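Local atomic coordinates of GTPase-activating protein GYP1 (Saccharomyces cerevisiae, PDB entry 1FKM), a protein that stimulates GTP hydrolysis by the Ypt/Rab GTPases Ypt1 and Ypt7, supplying an arginine finger and a glutamine finger in trans through its TBC domain. Residues Ser30-Arg39 with Ile251-Glu260; Phe335-Leu343 with Phe354-Trp363. All coordinates share one frame; numbering follows the deposited sequence.

Interaction 1 (Ser30-Arg39 with Ile251-Glu260); sequences SWNGIPKIHR and IRMWDTYLSE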
loop_
_atom_site.group_PDB
_atom_site.type_symbol
_atom_site.label_atom_id
_atom_site.label_comp_id
_atom_site.label_asym_id
_atom_site.label_seq_id
_atom_site.Cartn_x
_atom_site.Cartn_y
_atom_site.Cartn_z
ATOM N N SER A 30 -12.863 -5.015 10.166
ATOM C CA SER A 30 -11.513 -4.785 9.652
ATOM C C SER A 30 -11.061 -3.333 9.726
ATOM O O SER A 30 -9.866 -3.062 9.783
ATOM C CB SER A 30 -11.399 -5.263 8.200
ATOM O OG SER A 30 -11.577 -6.666 8.098
ATOM N N TRP A 31 -12.014 -2.404 9.722
ATOM C CA TRP A 31 -11.696 -0.980 9.774
ATOM C C TRP A 31 -10.831 -0.676 10.990
ATOM O O TRP A 31 -9.937 0.180 10.942
ATOM C CB TRP A 31 -12.988 -0.154 9.861
ATOM C CG TRP A 31 -12.923 1.193 9.187
ATOM C CD1 TRP A 31 -13.381 1.507 7.938
ATOM C CD2 TRP A 31 -12.357 2.404 9.720
ATOM N NE1 TRP A 31 -13.138 2.831 7.662
ATOM C CE2 TRP A 31 -12.512 3.403 8.736
ATOM C CE3 TRP A 31 -11.734 2.737 10.930
ATOM C CZ2 TRP A 31 -12.067 4.720 8.925
ATOM C CZ3 TRP A 31 -11.289 4.048 11.116
ATOM C CH2 TRP A 31 -11.460 5.020 10.116
ATOM N N ASN A 32 -11.090 -1.397 12.077
ATOM C CA ASN A 32 -10.367 -1.187 13.325
ATOM C C ASN A 32 -9.123 -2.046 13.495
ATOM O O ASN A 32 -8.603 -2.158 14.599
ATOM C CB ASN A 32 -11.313 -1.414 14.508
ATOM C CG ASN A 32 -12.584 -0.595 14.396
ATOM O OD1 ASN A 32 -12.536 0.615 14.175
ATOM N ND2 ASN A 32 -13.728 -1.250 14.541
ATOM N N GLY A 33 -8.652 -2.655 12.409
ATOM C CA GLY A 33 -7.460 -3.478 12.493
ATOM C C GLY A 33 -7.722 -4.957 12.297
ATOM O O GLY A 33 -8.709 -5.504 12.794
ATOM N N ILE A 34 -6.821 -5.612 11.577
ATOM C CA ILE A 34 -6.949 -7.033 11.295
ATOM C C ILE A 34 -5.832 -7.823 11.968
ATOM O O ILE A 34 -4.654 -7.486 11.815
ATOM C CB ILE A 34 -6.875 -7.288 9.769
ATOM C CG1 ILE A 34 -7.978 -6.495 9.058
ATOM C CG2 ILE A 34 -7.013 -8.782 9.479
ATOM C CD1 ILE A 34 -7.758 -6.344 7.545
ATOM N N PRO A 35 -6.186 -8.874 12.734
ATOM C CA PRO A 35 -5.189 -9.707 13.414
ATOM C C PRO A 35 -4.185 -10.162 12.354
ATOM O O PRO A 35 -4.586 -10.556 11.258
ATOM C CB PRO A 35 -6.023 -10.868 13.944
ATOM C CG PRO A 35 -7.348 -10.211 14.244
ATOM C CD PRO A 35 -7.554 -9.342 13.031
ATOM N N LYS A 36 -2.897 -10.119 12.672
ATOM C CA LYS A 36 -1.883 -10.499 11.694
ATOM C C LYS A 36 -2.103 -11.855 11.025
ATOM O O LYS A 36 -1.875 -11.996 9.824
ATOM C CB LYS A 36 -0.481 -10.444 12.318
ATOM C CG LYS A 36 -0.262 -11.354 13.514
ATOM C CD LYS A 36 1.188 -11.282 13.975
ATOM C CE LYS A 36 1.454 -12.176 15.181
ATOM N NZ LYS A 36 0.708 -11.718 16.385
ATOM N N ILE A 37 -2.557 -12.850 11.774
ATOM C CA ILE A 37 -2.768 -14.163 11.174
ATOM C C ILE A 37 -3.846 -14.151 10.075
ATOM O O ILE A 37 -3.828 -14.983 9.167
ATOM C CB ILE A 37 -3.131 -15.217 12.247
ATOM C CG1 ILE A 37 -3.123 -16.612 11.620
ATOM C CG2 ILE A 37 -4.497 -14.909 12.856
ATOM C CD1 ILE A 37 -3.347 -17.728 12.614
ATOM N N HIS A 38 -4.764 -13.191 10.140
ATOM C CA HIS A 38 -5.841 -13.105 9.151
ATOM C C HIS A 38 -5.606 -12.152 7.988
ATOM O O HIS A 38 -6.343 -12.190 7.003
ATOM C CB HIS A 38 -7.154 -12.704 9.832
ATOM C CG HIS A 38 -7.788 -13.810 10.612
ATOM N ND1 HIS A 38 -8.058 -13.710 11.959
ATOM C CD2 HIS A 38 -8.197 -15.043 10.235
ATOM C CE1 HIS A 38 -8.606 -14.837 12.380
ATOM N NE2 HIS A 38 -8.702 -15.661 11.353
ATOM N N ARG A 39 -4.591 -11.303 8.078
ATOM C CA ARG A 39 -4.362 -10.345 7.001
ATOM C C ARG A 39 -4.292 -10.881 5.576
ATOM O O ARG A 39 -4.926 -10.324 4.681
ATOM C CB ARG A 39 -3.120 -9.492 7.282
ATOM C CG ARG A 39 -3.370 -8.404 8.307
ATOM C CD ARG A 39 -2.342 -7.280 8.202
ATOM N NE ARG A 39 -2.649 -6.199 9.132
ATOM C CZ ARG A 39 -2.045 -6.014 10.301
ATOM N NH1 ARG A 39 -1.085 -6.840 10.701
ATOM N NH2 ARG A 39 -2.406 -4.999 11.074
ATOM N N ILE A 251 1.358 -1.193 7.322
ATOM C CA ILE A 251 0.515 -2.384 7.248
ATOM C C ILE A 251 -0.807 -2.170 7.981
ATOM O O ILE A 251 -1.880 -2.471 7.451
ATOM C CB ILE A 251 1.239 -3.623 7.845
ATOM C CG1 ILE A 251 2.520 -3.911 7.055
ATOM C CG2 ILE A 251 0.320 -4.836 7.818
ATOM C CD1 ILE A 251 2.293 -4.118 5.582
ATOM N N ARG A 252 -0.731 -1.643 9.196
ATOM C CA ARG A 252 -1.931 -1.387 9.984
ATOM C C ARG A 252 -2.835 -0.374 9.290
ATOM O O ARG A 252 -4.054 -0.531 9.270
ATOM C CB ARG A 252 -1.555 -0.888 11.381
ATOM C CG ARG A 252 -2.739 -0.392 12.199
ATOM C CD ARG A 252 -3.785 -1.474 12.455
ATOM N NE ARG A 252 -4.918 -0.904 13.182
ATOM C CZ ARG A 252 -5.883 -0.187 12.620
ATOM N NH1 ARG A 252 -5.870 0.040 11.311
ATOM N NH2 ARG A 252 -6.838 0.342 13.371
HETATM N N MSE A 253 -2.240 0.666 8.724
HETATM C CA MSE A 253 -3.008 1.685 8.006
HETATM C C MSE A 253 -3.779 1.062 6.852
HETATM O O MSE A 253 -4.937 1.417 6.593
HETATM C CB MSE A 253 -2.082 2.748 7.416
HETATM C CG MSE A 253 -1.400 3.639 8.415
HETATM SE SE MSE A 253 -0.237 4.872 7.485
HETATM C CE MSE A 253 -1.572 5.770 6.413
ATOM N N TRP A 254 -3.126 0.151 6.137
ATOM C CA TRP A 254 -3.779 -0.497 5.002
ATOM C C TRP A 254 -5.008 -1.325 5.372
ATOM O O TRP A 254 -5.896 -1.501 4.539
ATOM C CB TRP A 254 -2.758 -1.320 4.205
ATOM C CG TRP A 254 -1.920 -0.436 3.307
ATOM C CD1 TRP A 254 -1.497 0.838 3.579
ATOM C CD2 TRP A 254 -1.398 -0.758 2.010
ATOM N NE1 TRP A 254 -0.750 1.327 2.535
ATOM C CE2 TRP A 254 -0.671 0.368 1.559
ATOM C CE3 TRP A 254 -1.473 -1.889 1.185
ATOM C CZ2 TRP A 254 -0.023 0.397 0.316
ATOM C CZ3 TRP A 254 -0.828 -1.859 -0.053
ATOM C CH2 TRP A 254 -0.114 -0.722 -0.471
ATOM N N ASP A 255 -5.078 -1.826 6.604
ATOM C CA ASP A 255 -6.265 -2.583 7.024
ATOM C C ASP A 255 -7.453 -1.635 6.857
ATOM O O ASP A 255 -8.520 -2.014 6.360
ATOM C CB ASP A 255 -6.230 -2.975 8.511
ATOM C CG ASP A 255 -5.140 -3.967 8.861
ATOM O OD1 ASP A 255 -4.614 -4.665 7.971
ATOM O OD2 ASP A 255 -4.824 -4.056 10.070
ATOM N N THR A 256 -7.256 -0.398 7.300
ATOM C CA THR A 256 -8.301 0.612 7.232
ATOM C C THR A 256 -8.522 1.141 5.821
ATOM O O THR A 256 -9.669 1.327 5.406
ATOM C CB THR A 256 -8.007 1.784 8.194
ATOM O OG1 THR A 256 -7.936 1.283 9.533
ATOM C CG2 THR A 256 -9.118 2.843 8.118
ATOM N N TYR A 257 -7.442 1.388 5.081
ATOM C CA TYR A 257 -7.597 1.859 3.712
ATOM C C TYR A 257 -8.394 0.845 2.894
ATOM O O TYR A 257 -9.309 1.218 2.165
ATOM C CB TYR A 257 -6.236 2.075 3.052
ATOM C CG TYR A 257 -5.662 3.456 3.258
ATOM C CD1 TYR A 257 -5.504 3.989 4.537
ATOM C CD2 TYR A 257 -5.236 4.220 2.170
ATOM C CE1 TYR A 257 -4.930 5.250 4.726
ATOM C CE2 TYR A 257 -4.664 5.475 2.347
ATOM C CZ TYR A 257 -4.510 5.983 3.623
ATOM O OH TYR A 257 -3.914 7.212 3.794
ATOM N N LEU A 258 -8.048 -0.435 3.018
ATOM C CA LEU A 258 -8.746 -1.477 2.265
ATOM C C LEU A 258 -10.196 -1.655 2.723
ATOM O O LEU A 258 -11.072 -1.968 1.917
ATOM C CB LEU A 258 -7.991 -2.815 2.378
ATOM C CG LEU A 258 -6.594 -2.856 1.736
ATOM C CD1 LEU A 258 -5.916 -4.184 2.048
ATOM C CD2 LEU A 258 -6.706 -2.667 0.234
ATOM N N SER A 259 -10.450 -1.463 4.016
ATOM C CA SER A 259 -11.807 -1.597 4.546
ATOM C C SER A 259 -12.661 -0.412 4.109
ATOM O O SER A 259 -13.823 -0.576 3.737
ATOM C CB SER A 259 -11.797 -1.647 6.080
ATOM O OG SER A 259 -11.078 -2.763 6.575
ATOM N N GLU A 260 -12.075 0.780 4.163
ATOM C CA GLU A 260 -12.773 2.016 3.797
ATOM C C GLU A 260 -13.092 2.121 2.309
ATOM O O GLU A 260 -14.155 2.607 1.932
ATOM C CB GLU A 260 -11.934 3.224 4.235
ATOM C CG GLU A 260 -12.477 4.604 3.847
ATOM C CD GLU A 260 -13.851 4.898 4.422
ATOM O OE1 GLU A 260 -14.218 4.292 5.453
ATOM O OE2 GLU A 260 -14.561 5.754 3.851
HETATM O O HOH W 1 -8.460 2.356 12.468
HETATM O O HOH W 2 -8.343 0.033 16.244
#
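R39 grips the carboxylate of D255 side-on in a salt bridge: NE meets OD1 of D255 at 2.7 Å on its syn lone pair, and NH2 meets OD2 of D255 at 2.8 Å. Guanidinium and carboxylate are nearly coplanar (19°), which suits a two-bond grip. CG2 of I251 covers one face of the guanidinium and the carbonyl O of I34 the other, and grip and cover together probably fix its rotation.

Among the hydrogen bonds, I34 N reaches OD2 of D255 at 2.9 Å from above the carboxylate plane, and W43 from helix 39-46 adds a bond to OD1. T256 gives its OG1 proton to the carbonyl O of W31 (2.7 Å) and accepts one from NH1 of R252, whose NE pairs with E365. G33 CA lies over the centre of that guanidinium; a CB there would come within 3.1 Å of R252 NE and, at phi 111°, jam against the preceding carbonyl O. NE1 of W31 donates in its ring plane to the anti lone pair of E260 OE1 (2.9 Å).

In a CH-pi contact, T256 CG2, anti to the backbone N, sits 3.4 Å from the centroid of the six-membered W31 ring, 9° off its normal.

Two bonds to each oxygen of buried D255 probably favour its ionised form. Together the bonds of D255, T256 and E260 join the loop after helix 23-30 to helix 247-261 of the TBC domain.

Interaction 2 (Phe335-Leu343 with Phe354-Trp363); sequences FLIKWSDQL and FLQNPPTKDW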
loop_
_atom_site.group_PDB
_atom_site.type_symbol
_atom_site.label_atom_id
_atom_site.label_comp_id
_atom_site.label_asym_id
_atom_site.label_seq_id
_atom_site.Cartn_x
_atom_site.Cartn_y
_atom_site.Cartn_z
ATOM N N PHE A 335 -2.768 14.423 9.025
ATOM C CA PHE A 335 -1.373 14.152 9.365
ATOM C C PHE A 335 -0.623 15.479 9.467
ATOM O O PHE A 335 0.050 15.755 10.467
ATOM C CB PHE A 335 -0.736 13.271 8.279
ATOM C CG PHE A 335 0.691 12.869 8.564
ATOM C CD1 PHE A 335 1.023 12.197 9.738
ATOM C CD2 PHE A 335 1.693 13.113 7.631
ATOM C CE1 PHE A 335 2.338 11.769 9.974
ATOM C CE2 PHE A 335 3.007 12.687 7.859
ATOM C CZ PHE A 335 3.323 12.013 9.032
ATOM N N LEU A 336 -0.754 16.298 8.426
ATOM C CA LEU A 336 -0.099 17.599 8.382
ATOM C C LEU A 336 -0.548 18.507 9.520
ATOM O O LEU A 336 0.281 19.083 10.221
ATOM C CB LEU A 336 -0.390 18.297 7.051
ATOM C CG LEU A 336 0.217 19.697 6.872
ATOM C CD1 LEU A 336 1.748 19.621 6.949
ATOM C CD2 LEU A 336 -0.219 20.266 5.535
ATOM N N ILE A 337 -1.861 18.638 9.691
ATOM C CA ILE A 337 -2.416 19.505 10.725
ATOM C C ILE A 337 -1.924 19.140 12.121
ATOM O O ILE A 337 -1.857 19.994 13.005
ATOM C CB ILE A 337 -3.966 19.483 10.697
ATOM C CG1 ILE A 337 -4.467 20.010 9.348
ATOM C CG2 ILE A 337 -4.532 20.338 11.824
ATOM C CD1 ILE A 337 -3.979 21.395 8.997
ATOM N N LYS A 338 -1.572 17.876 12.319
ATOM C CA LYS A 338 -1.082 17.441 13.618
ATOM C C LYS A 338 0.194 18.201 13.984
ATOM O O LYS A 338 0.460 18.452 15.162
ATOM C CB LYS A 338 -0.799 15.937 13.603
ATOM C CG LYS A 338 -0.253 15.401 14.915
ATOM C CD LYS A 338 -0.063 13.895 14.865
ATOM C CE LYS A 338 0.536 13.369 16.165
ATOM N NZ LYS A 338 -0.323 13.677 17.342
ATOM N N TRP A 339 0.975 18.566 12.970
ATOM C CA TRP A 339 2.229 19.286 13.179
ATOM C C TRP A 339 2.066 20.801 13.037
ATOM O O TRP A 339 3.038 21.547 13.148
ATOM C CB TRP A 339 3.278 18.809 12.174
ATOM C CG TRP A 339 3.364 17.315 12.033
ATOM C CD1 TRP A 339 3.115 16.582 10.906
ATOM C CD2 TRP A 339 3.716 16.373 13.052
ATOM N NE1 TRP A 339 3.287 15.243 11.160
ATOM C CE2 TRP A 339 3.656 15.086 12.469
ATOM C CE3 TRP A 339 4.078 16.491 14.401
ATOM C CZ2 TRP A 339 3.943 13.924 13.189
ATOM C CZ3 TRP A 339 4.364 15.337 15.117
ATOM C CH2 TRP A 339 4.294 14.069 14.507
ATOM N N SER A 340 0.839 21.250 12.801
ATOM C CA SER A 340 0.553 22.671 12.604
ATOM C C SER A 340 1.279 23.652 13.535
ATOM O O SER A 340 1.974 24.553 13.067
ATOM C CB SER A 340 -0.955 22.917 12.687
ATOM O OG SER A 340 -1.268 24.241 12.293
ATOM N N ASP A 341 1.114 23.490 14.845
ATOM C CA ASP A 341 1.763 24.394 15.794
ATOM C C ASP A 341 3.279 24.420 15.614
ATOM O O ASP A 341 3.897 25.488 15.623
ATOM C CB ASP A 341 1.416 23.996 17.231
ATOM C CG ASP A 341 -0.073 24.068 17.509
ATOM O OD1 ASP A 341 -0.680 25.122 17.229
ATOM O OD2 ASP A 341 -0.637 23.072 18.011
ATOM N N GLN A 342 3.876 23.244 15.452
ATOM C CA GLN A 342 5.321 23.144 15.260
ATOM C C GLN A 342 5.769 23.800 13.952
ATOM O O GLN A 342 6.774 24.503 13.916
ATOM C CB GLN A 342 5.751 21.675 15.255
ATOM C CG GLN A 342 5.693 20.989 16.607
ATOM C CD GLN A 342 5.962 19.496 16.510
ATOM O OE1 GLN A 342 5.080 18.719 16.145
ATOM N NE2 GLN A 342 7.188 19.092 16.821
ATOM N N LEU A 343 5.022 23.558 12.879
ATOM C CA LEU A 343 5.355 24.110 11.566
ATOM C C LEU A 343 5.343 25.638 11.549
ATOM O O LEU A 343 6.138 26.258 10.842
ATOM C CB LEU A 343 4.385 23.563 10.503
ATOM C CG LEU A 343 4.536 22.064 10.204
ATOM C CD1 LEU A 343 3.387 21.564 9.336
ATOM C CD2 LEU A 343 5.872 21.827 9.520
ATOM N N PHE A 354 11.614 18.656 7.963
ATOM C CA PHE A 354 10.668 18.066 8.910
ATOM C C PHE A 354 9.585 17.203 8.258
ATOM O O PHE A 354 9.340 16.078 8.689
ATOM C CB PHE A 354 9.992 19.167 9.734
ATOM C CG PHE A 354 9.055 18.648 10.793
ATOM C CD1 PHE A 354 9.534 18.273 12.043
ATOM C CD2 PHE A 354 7.695 18.518 10.534
ATOM C CE1 PHE A 354 8.671 17.779 13.023
ATOM C CE2 PHE A 354 6.822 18.024 11.508
ATOM C CZ PHE A 354 7.313 17.656 12.754
ATOM N N LEU A 355 8.931 17.732 7.228
ATOM C CA LEU A 355 7.864 16.998 6.561
ATOM C C LEU A 355 8.326 15.815 5.716
ATOM O O LEU A 355 7.512 14.969 5.343
ATOM C CB LEU A 355 7.021 17.957 5.718
ATOM C CG LEU A 355 6.275 18.981 6.579
ATOM C CD1 LEU A 355 5.559 19.987 5.696
ATOM C CD2 LEU A 355 5.293 18.255 7.503
ATOM N N GLN A 356 9.619 15.758 5.405
ATOM C CA GLN A 356 10.156 14.639 4.637
ATOM C C GLN A 356 10.784 13.652 5.617
ATOM O O GLN A 356 11.298 12.608 5.223
ATOM C CB GLN A 356 11.212 15.112 3.630
ATOM C CG GLN A 356 10.696 16.128 2.619
ATOM C CD GLN A 356 11.748 16.516 1.592
ATOM O OE1 GLN A 356 12.921 16.677 1.922
ATOM N NE2 GLN A 356 11.327 16.680 0.344
ATOM N N ASN A 357 10.739 13.995 6.902
ATOM C CA ASN A 357 11.288 13.141 7.950
ATOM C C ASN A 357 10.485 13.307 9.242
ATOM O O ASN A 357 11.046 13.606 10.295
ATOM C CB ASN A 357 12.754 13.501 8.203
ATOM C CG ASN A 357 13.619 13.317 6.972
ATOM O OD1 ASN A 357 13.827 12.196 6.509
ATOM N ND2 ASN A 357 14.124 14.423 6.432
ATOM N N PRO A 358 9.157 13.107 9.174
ATOM C CA PRO A 358 8.266 13.236 10.333
ATOM C C PRO A 358 8.664 12.298 11.471
ATOM O O PRO A 358 9.108 11.179 11.229
ATOM C CB PRO A 358 6.895 12.871 9.765
ATOM C CG PRO A 358 7.023 13.164 8.308
ATOM C CD PRO A 358 8.400 12.670 7.989
ATOM N N PRO A 359 8.502 12.744 12.727
ATOM C CA PRO A 359 8.843 11.944 13.910
ATOM C C PRO A 359 7.767 10.903 14.214
ATOM O O PRO A 359 7.055 11.000 15.215
ATOM C CB PRO A 359 8.958 12.998 15.005
ATOM C CG PRO A 359 7.885 13.976 14.608
ATOM C CD PRO A 359 8.088 14.106 13.115
ATOM N N THR A 360 7.659 9.902 13.345
ATOM C CA THR A 360 6.654 8.848 13.485
ATOM C C THR A 360 7.279 7.498 13.825
ATOM O O THR A 360 6.592 6.474 13.850
ATOM C CB THR A 360 5.880 8.676 12.175
ATOM O OG1 THR A 360 6.796 8.285 11.142
ATOM C CG2 THR A 360 5.206 9.985 11.778
ATOM N N LYS A 361 8.582 7.509 14.079
ATOM C CA LYS A 361 9.328 6.297 14.392
ATOM C C LYS A 361 8.718 5.455 15.508
ATOM O O LYS A 361 8.664 4.225 15.409
ATOM C CB LYS A 361 10.766 6.669 14.756
ATOM C CG LYS A 361 11.692 5.488 14.967
ATOM C CD LYS A 361 13.142 5.939 15.096
ATOM C CE LYS A 361 13.687 6.498 13.779
ATOM N NZ LYS A 361 12.992 7.733 13.316
ATOM N N ASP A 362 8.250 6.113 16.562
ATOM C CA ASP A 362 7.674 5.400 17.694
ATOM C C ASP A 362 6.154 5.413 17.759
ATOM O O ASP A 362 5.580 5.153 18.814
ATOM C CB ASP A 362 8.247 5.950 19.003
ATOM C CG ASP A 362 9.748 5.755 19.110
ATOM O OD1 ASP A 362 10.213 4.610 18.923
ATOM O OD2 ASP A 362 10.463 6.740 19.384
ATOM N N TRP A 363 5.496 5.712 16.643
ATOM C CA TRP A 363 4.038 5.726 16.632
ATOM C C TRP A 363 3.502 4.341 16.969
ATOM O O TRP A 363 4.063 3.323 16.554
ATOM C CB TRP A 363 3.510 6.165 15.262
ATOM C CG TRP A 363 3.256 7.642 15.150
ATOM C CD1 TRP A 363 3.974 8.645 15.733
ATOM C CD2 TRP A 363 2.230 8.278 14.378
ATOM N NE1 TRP A 363 3.461 9.867 15.372
ATOM C CE2 TRP A 363 2.389 9.671 14.540
ATOM C CE3 TRP A 363 1.190 7.803 13.563
ATOM C CZ2 TRP A 363 1.550 10.601 13.917
ATOM C CZ3 TRP A 363 0.353 8.728 12.943
ATOM C CH2 TRP A 363 0.541 10.113 13.126
#
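W339 faces F354 and P359 with the same side of its indole. W339 CB lies 3.7 Å from CE2 of F354. At W339 CG the same CE2 of F354 comes to 3.6 Å; CD1 also borders it, while CD2 and CE3 lie against CZ of F354. The two rings are edge-to-face, or T-shaped, with F354 giving the edge: its ring and the five-membered ring of W339 stand at 81°, centroids 5.2 Å apart. F354 has CG anti to its backbone N (chi1 -177°), a setting that carries the ring rim across to the indole. NE1 of W339 sits over a face of F335. Farther out, CZ2 lies near P359 CD and W363 CZ2, CZ3 meets P359 CG, and CH2 of W339 touches CG of P359 at 3.6 Å; P359 CD makes a CH-pi contact over the six-membered ring, 20° off its normal.

In this all-alpha fold, W339 marks the break between helices 324-338 and 340-343; helix 348-355 follows, then a loop returning past W339, with P359 at the centre of an inverse gamma turn. With the indole cut back to an alanine here, F354's edge and P359's ring would probably lose the face they share, leaving a gap between the 338-340 junction, the end of helix 348-355 and the loop.

The rim of F335 meets CG2 of T360 and CH2 of W363 near its own plane, and P358 CB approaches F335 CZ at 3.7 Å. K338 runs antiparallel to the W363 side chain, K338 CE lying 3.7 Å from W363 CZ2. L336 CD1 packs on L355 CD2.

Overall arrangement
Interactions 1 and 2 come in series along the chain: residues 30-39 pair with 251-260 before 335-343 pair with 354-363. Their centres are 23 Å apart and their nearest atoms about 7 Å, so they do not touch. Helix 247-261 of interaction 1 and helix 324-338 of interaction 2 are successive helices, separated by residues 263-322, which are not modelled. Interaction 1 brings a loop near the start of the TBC domain onto a helix late in it; interaction 2 folds neighbouring C-terminal parts together. Helix 365-382 borders both: F376 meets W31 and E260, while L371 meets F335 and W363. Both lie away from finger residues R96 and Q131, in an all-alpha fold without strands.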